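Local coordinates for Bm4233, isoform b (Brugia malayi, PDB 6ANY), which probably binds sterols and takes part in lipid transport as a venom allergen-like protein of the CAP superfamily, at residues Asn122-Asp125 against Asp126-Arg129; Leu133-Thr136 against Gln137-Gly141; Ser106-Ser109 against Glu110-Lys113. All coordinates share one frame; numbering follows the deposited sequence.

The three contacts follow one another along the CAP domain in the order 3, 1, 2, each a local turn or helix end. Contacts 2 and 3 touch, with centres about 10 Å apart: Glu110 of contact 3 offers OE1 to Phe135 N at 3.0 Å, while its OE2 pairs with His134 ND1, probably as a hydrogen bond, though the modelled 2.4 Å is doubtfully short. By comparison with other CAP proteins, this histidine and glutamate probably belong to the His/Glu group that lines the central cavity. Contacts 1 and 2, about 12 Å between centres, meet where Leu123 CD2 packs on Trp140 CZ3 at 3.5 Å. Contact 1 carries the glycan; contacts 1 and 3 do not touch, their nearest atoms about 8 Å apart.

Contact 1 (Asn122-Asp125 against Asp126-Arg129); sequences NLTD and DVAR. With NAG (2-acetamido-2-deoxy-beta-D-glucopyranose), chain C.
Thr124 O receives Ala128 N at 2.9 Å, a nearly straight bond (169° at the hydrogen) that begins the hydrogen bonding of helix 125-128; the next is Arg129 N to Asp125 O at 3.1 Å. Thr124 occupies the N-cap. Its OG1, set between the backbone N and carbonyl carbon (chi1 45°), leans over the first turn and donates to Asp126 OD1, the very short 2.5 Å separation being uncertain in detail. An aspartate suits this first turn because its negative charge should be favoured by the helix dipole, and its other oxygen, OD2, makes a salt bridge to Lys116. Asn122-Leu123-Thr124 is also an N-glycosylation sequon, which gives the capping threonine a second role: Asn122 ND2 is bonded to C1 of the N-acetylglucosamine. Thr124 CG2 lies 3.8 Å from the sugar's O5. Leu123 is the centre of an inverse gamma turn, closed by a weak bond from Thr124 N to Asn122 O. With CG anti to the backbone N (chi1 -180°), Leu123 brings CD1 to the first helical turn, 4.1 Å from both Val127 CG1 and Ala128 CB. The branched Val127 also brings CG2 to within 3.4 Å of Thr124 OG1.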
loop_
_atom_site.group_PDB
_atom_site.type_symbol
_atom_site.label_atom_id
_atom_site.label_comp_id
_atom_site.label_asym_id
_atom_site.label_seq_id
_atom_site.Cartn_x
_atom_site.Cartn_y
_atom_site.Cartn_z
ATOM N N ASN A 122 -7.453 13.838 8.734
ATOM C CA ASN A 122 -6.314 14.703 8.449
ATOM C C ASN A 122 -5.016 14.085 8.962
ATOM O O ASN A 122 -4.977 13.525 10.051
ATOM C CB ASN A 122 -6.550 16.062 9.109
ATOM C CG ASN A 122 -5.570 17.128 8.667
ATOM O OD1 ASN A 122 -4.632 16.882 7.914
ATOM N ND2 ASN A 122 -5.801 18.340 9.151
ATOM N N LEU A 123 -3.955 14.181 8.172
ATOM C CA LEU A 123 -2.672 13.634 8.573
ATOM C C LEU A 123 -1.843 14.698 9.278
ATOM O O LEU A 123 -0.911 15.257 8.709
ATOM C CB LEU A 123 -1.926 13.063 7.367
ATOM C CG LEU A 123 -0.553 12.433 7.595
ATOM C CD1 LEU A 123 -0.557 11.407 8.712
ATOM C CD2 LEU A 123 -0.022 11.830 6.306
ATOM N N THR A 124 -2.207 14.984 10.522
ATOM C CA THR A 124 -1.482 15.988 11.325
ATOM C C THR A 124 -0.273 15.343 11.956
ATOM O O THR A 124 -0.147 14.104 11.976
ATOM C CB THR A 124 -2.361 16.530 12.453
ATOM O OG1 THR A 124 -3.038 15.437 13.085
ATOM C CG2 THR A 124 -3.441 17.404 11.891
ATOM N N ASP A 125 0.591 16.185 12.502
ATOM C CA ASP A 125 1.821 15.749 13.174
ATOM C C ASP A 125 1.534 14.739 14.276
ATOM O O ASP A 125 2.323 13.799 14.463
ATOM C CB ASP A 125 2.604 16.956 13.791
ATOM C CG ASP A 125 3.254 17.874 12.734
ATOM O OD1 ASP A 125 3.407 17.452 11.557
ATOM O OD2 ASP A 125 3.613 19.043 13.078
ATOM N N ASP A 126 0.469 14.950 15.046
ATOM C CA ASP A 126 0.150 14.035 16.153
ATOM C C ASP A 126 -0.347 12.645 15.618
ATOM O O ASP A 126 -0.126 11.601 16.267
ATOM C CB ASP A 126 -0.885 14.639 17.102
ATOM C CG ASP A 126 -2.221 14.881 16.415
ATOM O OD1 ASP A 126 -2.231 15.628 15.398
ATOM O OD2 ASP A 126 -3.265 14.278 16.822
ATOM N N VAL A 127 -1.055 12.651 14.472
ATOM C CA VAL A 127 -1.463 11.407 13.845
ATOM C C VAL A 127 -0.213 10.656 13.300
ATOM O O VAL A 127 -0.063 9.452 13.555
ATOM C CB VAL A 127 -2.485 11.660 12.711
ATOM C CG1 VAL A 127 -2.758 10.350 11.950
ATOM C CG2 VAL A 127 -3.795 12.164 13.320
ATOM N N ALA A 128 0.669 11.388 12.580
ATOM C CA ALA A 128 1.906 10.866 11.959
ATOM C C ALA A 128 2.884 10.230 12.932
ATOM O O ALA A 128 3.488 9.229 12.649
ATOM C CB ALA A 128 2.627 11.980 11.248
ATOM N N ARG A 129 2.965 10.805 14.107
ATOM C CA ARG A 129 3.848 10.399 15.169
ATOM C C ARG A 129 3.522 9.004 15.726
ATOM O O ARG A 129 4.353 8.404 16.343
ATOM C CB ARG A 129 3.799 11.499 16.279
ATOM C CG ARG A 129 4.500 11.167 17.585
ATOM C CD ARG A 129 4.554 12.377 18.541
ATOM N NE ARG A 129 5.960 12.630 18.911
ATOM C CZ ARG A 129 6.503 12.497 20.116
ATOM N NH1 ARG A 129 5.794 12.108 21.192
ATOM N NH2 ARG A 129 7.809 12.761 20.222
HETATM C C1 NAG C . -5.246 19.716 9.128
HETATM C C2 NAG C . -5.767 20.616 8.025
HETATM C C3 NAG C . -4.945 21.903 7.999
HETATM C C4 NAG C . -4.824 22.513 9.401
HETATM C C5 NAG C . -4.375 21.451 10.412
HETATM C C6 NAG C . -4.317 21.949 11.852
HETATM C C7 NAG C . -6.831 19.653 6.057
HETATM C C8 NAG C . -6.621 19.085 4.689
HETATM N N2 NAG C . -5.731 19.891 6.765
HETATM O O3 NAG C . -5.557 22.852 7.121
HETATM O O4 NAG C . -3.888 23.609 9.367
HETATM O O5 NAG C . -5.279 20.357 10.383
HETATM O O6 NAG C . -5.516 22.667 12.153
HETATM O O7 NAG C . -7.944 19.882 6.490
#

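Contact 2 (Leu133-Thr136 against Gln137-Gly141); sequences LHFT and QMAWG
Trp140 starts against the helix that precedes it: CB lies 3.4 Å from Thr136 O. A chi1 of -165° swings the indole away from its own backbone N; it runs on past this carbonyl, and CE3 brings the ring edge to 3.8 Å from the same oxygen, which lies near the ring plane; a C-H edge there is a mild electrostatic match for a carbonyl. Beyond it, the ring packs among Leu123, Asn171 and Glu175. The sequence His-Phe-Thr-Gln-Met-Ala-Trp matches the first CAP signature (CAP1) of the cysteine-rich secretory protein family, and here it forms helix 133-138 and its exit into the following loop. Three backbone bonds hold the turns: Gln137 N, Met138 N and Ala139 N bond to Leu133 O, His134 O and Phe135 O, the last at 2.8 Å. The small Ala139 leaves room for the Phe135 ring to pack obliquely on its CB, with CE1 at 3.9 Å. Met138 lays CG 3.5 Å from His134 O, then bends at its thioether end into the aromatic surroundings of Trp107, Trp108 and Tyr166. Thr136 OG1 hydrogen-bonds Asn171, and Gln137 OE1 accepts from Gly170 N.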
loop_
_atom_site.group_PDB
_atom_site.type_symbol
_atom_site.label_atom_id
_atom_site.label_comp_id
_atom_site.label_asym_id
_atom_site.label_seq_id
_atom_site.Cartn_x
_atom_site.Cartn_y
_atom_site.Cartn_z
ATOM N N LEU A 133 2.258 5.256 9.290
ATOM C CA LEU A 133 2.623 5.700 7.969
ATOM C C LEU A 133 2.650 4.622 6.906
ATOM O O LEU A 133 2.468 4.958 5.718
ATOM C CB LEU A 133 3.963 6.474 7.982
ATOM C CG LEU A 133 3.824 7.870 8.676
ATOM C CD1 LEU A 133 5.150 8.665 8.684
ATOM C CD2 LEU A 133 2.719 8.746 8.009
ATOM N N HIS A 134 2.847 3.347 7.299
ATOM C CA HIS A 134 2.801 2.277 6.317
ATOM C C HIS A 134 1.340 2.104 5.846
ATOM O O HIS A 134 1.048 2.057 4.661
ATOM C CB HIS A 134 3.402 0.972 6.835
ATOM C CG HIS A 134 4.757 1.127 7.409
ATOM N ND1 HIS A 134 4.968 1.322 8.754
ATOM C CD2 HIS A 134 5.971 1.223 6.815
ATOM C CE1 HIS A 134 6.258 1.509 8.964
ATOM N NE2 HIS A 134 6.885 1.469 7.801
ATOM N N PHE A 135 0.442 2.050 6.806
ATOM C CA PHE A 135 -0.965 1.956 6.581
ATOM C C PHE A 135 -1.465 3.194 5.784
ATOM O O PHE A 135 -2.195 3.049 4.844
ATOM C CB PHE A 135 -1.713 1.872 7.916
ATOM C CG PHE A 135 -3.130 2.341 7.821
ATOM C CD1 PHE A 135 -4.059 1.616 7.134
ATOM C CD2 PHE A 135 -3.522 3.519 8.429
ATOM C CE1 PHE A 135 -5.388 2.045 7.038
ATOM C CE2 PHE A 135 -4.805 3.992 8.298
ATOM C CZ PHE A 135 -5.732 3.273 7.586
ATOM N N THR A 136 -1.043 4.398 6.158
ATOM C CA THR A 136 -1.559 5.606 5.533
ATOM C C THR A 136 -1.187 5.674 4.061
ATOM O O THR A 136 -2.042 6.000 3.242
ATOM C CB THR A 136 -1.208 6.860 6.310
ATOM O OG1 THR A 136 0.200 6.964 6.518
ATOM C CG2 THR A 136 -1.985 6.932 7.678
ATOM N N GLN A 137 0.008 5.187 3.705
ATOM C CA GLN A 137 0.420 5.108 2.313
ATOM C C GLN A 137 -0.447 4.105 1.572
ATOM O O GLN A 137 -0.835 4.353 0.446
ATOM C CB GLN A 137 1.891 4.770 2.228
ATOM C CG GLN A 137 2.451 4.562 0.858
ATOM C CD GLN A 137 2.351 5.793 -0.002
ATOM O OE1 GLN A 137 3.297 6.617 -0.046
ATOM N NE2 GLN A 137 1.252 5.909 -0.741
ATOM N N MET A 138 -0.738 2.950 2.188
ATOM C CA MET A 138 -1.582 1.949 1.525
ATOM C C MET A 138 -2.988 2.503 1.365
ATOM O O MET A 138 -3.714 2.091 0.475
ATOM C CB MET A 138 -1.707 0.624 2.343
ATOM C CG MET A 138 -0.465 -0.221 2.438
ATOM S SD MET A 138 -0.709 -1.732 3.317
ATOM C CE MET A 138 -1.794 -2.699 2.229
ATOM N N ALA A 139 -3.409 3.354 2.308
ATOM C CA ALA A 139 -4.744 3.954 2.256
ATOM C C ALA A 139 -4.866 5.304 1.532
ATOM O O ALA A 139 -5.924 5.874 1.538
ATOM C CB ALA A 139 -5.267 4.065 3.648
ATOM N N TRP A 140 -3.795 5.817 0.938
ATOM C CA TRP A 140 -3.741 7.211 0.511
ATOM C C TRP A 140 -4.583 7.351 -0.754
ATOM O O TRP A 140 -4.298 6.751 -1.770
ATOM C CB TRP A 140 -2.314 7.610 0.251
ATOM C CG TRP A 140 -2.091 9.034 0.162
ATOM C CD1 TRP A 140 -1.910 9.760 -0.959
ATOM C CD2 TRP A 140 -1.927 9.919 1.270
ATOM N NE1 TRP A 140 -1.674 11.094 -0.623
ATOM C CE2 TRP A 140 -1.692 11.210 0.749
ATOM C CE3 TRP A 140 -2.027 9.753 2.655
ATOM C CZ2 TRP A 140 -1.582 12.358 1.576
ATOM C CZ3 TRP A 140 -1.850 10.851 3.479
ATOM C CH2 TRP A 140 -1.626 12.160 2.930
ATOM N N GLY A 141 -5.673 8.093 -0.643
ATOM C CA GLY A 141 -6.619 8.232 -1.759
ATOM C C GLY A 141 -6.037 8.700 -3.043
ATOM O O GLY A 141 -6.346 8.169 -4.098
#

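Contact 3 (Ser106-Ser109 against Glu110-Lys113); sequences SWWS and ELPK
Ser109 and Glu110 form the junction between helix 99-108 and helix 110-114, within the alpha-beta-alpha sandwich of the CAP fold, and with Trp108 they carry most of this contact. Ser109 suits the break because its short side chain can fold back on the helix it leaves: a chi1 of 76° tucks OG in close to the main chain, where it donates to Ser106 O at 2.7 Å, in the carbonyl plane and on a lone pair. Its own carbonyl looks forward, accepting Lys113 N at 3.2 Å, and thereby ties the junction to the new helix. Lys113 passes its CB and CG alongside this oxygen before its chain turns off to the exposed surface.

Glu110 and Leu111 tighten the junction with i to i+3 bonds. Glu110 N reaches Trp107 O at 3.2 Å, and the glutamate chain, extended beyond CG, then lies over the same oxygen, with CG at 3.4 Å. This path carries the carboxylate inward, toward His134 and the Phe135 backbone of helix 133-138. Leu111 N meets Trp108 O at 2.9 Å almost straight at the hydrogen (174°). Pro112, which has no N-H to give, fits the first turn of the new helix, and places CD 3.3 Å from Ser109 O. Trp108, a large flat side chain buried against Phe23 and Phe135, runs side by side with Leu111, and its NE1 stands 4.1 Å from Leu111 CD2.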
loop_
_atom_site.group_PDB
_atom_site.type_symbol
_atom_site.label_atom_id
_atom_site.label_comp_id
_atom_site.label_asym_id
_atom_site.label_seq_id
_atom_site.Cartn_x
_atom_site.Cartn_y
_atom_site.Cartn_z
ATOM N N SER A 106 0.703 -6.741 7.312
ATOM C CA SER A 106 1.532 -6.185 8.358
ATOM C C SER A 106 1.470 -4.662 8.388
ATOM O O SER A 106 1.137 -4.076 9.371
ATOM C CB SER A 106 2.964 -6.629 8.199
ATOM O OG SER A 106 3.741 -5.968 9.140
ATOM N N TRP A 107 1.697 -4.046 7.270
ATOM C CA TRP A 107 1.557 -2.557 7.150
ATOM C C TRP A 107 0.160 -2.069 7.508
ATOM O O TRP A 107 -0.028 -1.087 8.271
ATOM C CB TRP A 107 1.927 -2.100 5.733
ATOM C CG TRP A 107 3.344 -2.482 5.345
ATOM C CD1 TRP A 107 4.380 -2.642 6.179
ATOM C CD2 TRP A 107 3.836 -2.799 4.025
ATOM N NE1 TRP A 107 5.545 -2.978 5.476
ATOM C CE2 TRP A 107 5.222 -3.093 4.146
ATOM C CE3 TRP A 107 3.253 -2.866 2.769
ATOM C CZ2 TRP A 107 6.011 -3.449 3.055
ATOM C CZ3 TRP A 107 4.031 -3.216 1.693
ATOM C CH2 TRP A 107 5.401 -3.536 1.862
ATOM N N TRP A 108 -0.815 -2.766 6.958
ATOM C CA TRP A 108 -2.212 -2.395 7.146
ATOM C C TRP A 108 -2.640 -2.559 8.590
ATOM O O TRP A 108 -3.491 -1.763 9.080
ATOM C CB TRP A 108 -3.125 -3.194 6.213
ATOM C CG TRP A 108 -4.493 -2.596 6.144
ATOM C CD1 TRP A 108 -5.558 -2.865 6.998
ATOM C CD2 TRP A 108 -4.955 -1.585 5.225
ATOM N NE1 TRP A 108 -6.634 -2.090 6.626
ATOM C CE2 TRP A 108 -6.296 -1.307 5.549
ATOM C CE3 TRP A 108 -4.366 -0.883 4.177
ATOM C CZ2 TRP A 108 -7.060 -0.423 4.822
ATOM C CZ3 TRP A 108 -5.137 0.004 3.467
ATOM C CH2 TRP A 108 -6.444 0.252 3.816
ATOM N N SER A 109 -2.031 -3.516 9.308
ATOM C CA SER A 109 -2.413 -3.789 10.687
ATOM C C SER A 109 -2.170 -2.587 11.604
ATOM O O SER A 109 -2.664 -2.551 12.741
ATOM C CB SER A 109 -1.630 -5.004 11.265
ATOM O OG SER A 109 -0.258 -4.646 11.608
ATOM N N GLU A 110 -1.396 -1.606 11.139
ATOM C CA GLU A 110 -1.243 -0.332 11.862
ATOM C C GLU A 110 -2.558 0.365 12.160
ATOM O O GLU A 110 -2.658 1.081 13.187
ATOM C CB GLU A 110 -0.273 0.626 11.139
ATOM C CG GLU A 110 1.156 0.172 11.194
ATOM C CD GLU A 110 2.080 0.951 10.307
ATOM O OE1 GLU A 110 1.619 1.789 9.509
ATOM O OE2 GLU A 110 3.307 0.719 10.402
ATOM N N LEU A 111 -3.588 0.125 11.321
ATOM C CA LEU A 111 -4.838 0.828 11.518
ATOM C C LEU A 111 -5.524 0.416 12.828
ATOM O O LEU A 111 -5.804 1.297 13.683
ATOM C CB LEU A 111 -5.763 0.679 10.319
ATOM C CG LEU A 111 -7.266 0.958 10.599
ATOM C CD1 LEU A 111 -7.514 2.441 10.844
ATOM C CD2 LEU A 111 -8.134 0.467 9.482
ATOM N N PRO A 112 -5.816 -0.899 12.997
ATOM C CA PRO A 112 -6.507 -1.323 14.220
ATOM C C PRO A 112 -5.638 -1.279 15.446
ATOM O O PRO A 112 -6.131 -0.965 16.525
ATOM C CB PRO A 112 -6.944 -2.749 13.898
ATOM C CG PRO A 112 -6.090 -3.167 12.774
ATOM C CD PRO A 112 -5.865 -1.969 11.975
ATOM N N LYS A 113 -4.344 -1.501 15.296
ATOM C CA LYS A 113 -3.400 -1.538 16.455
ATOM C C LYS A 113 -2.833 -0.199 16.910
ATOM O O LYS A 113 -2.650 -0.046 18.088
ATOM C CB LYS A 113 -2.220 -2.449 16.191
ATOM C CG LYS A 113 -2.580 -3.838 15.747
ATOM C CD LYS A 113 -3.590 -4.555 16.642
ATOM C CE LYS A 113 -2.965 -5.525 17.630
ATOM N NZ LYS A 113 -3.818 -6.735 17.877
#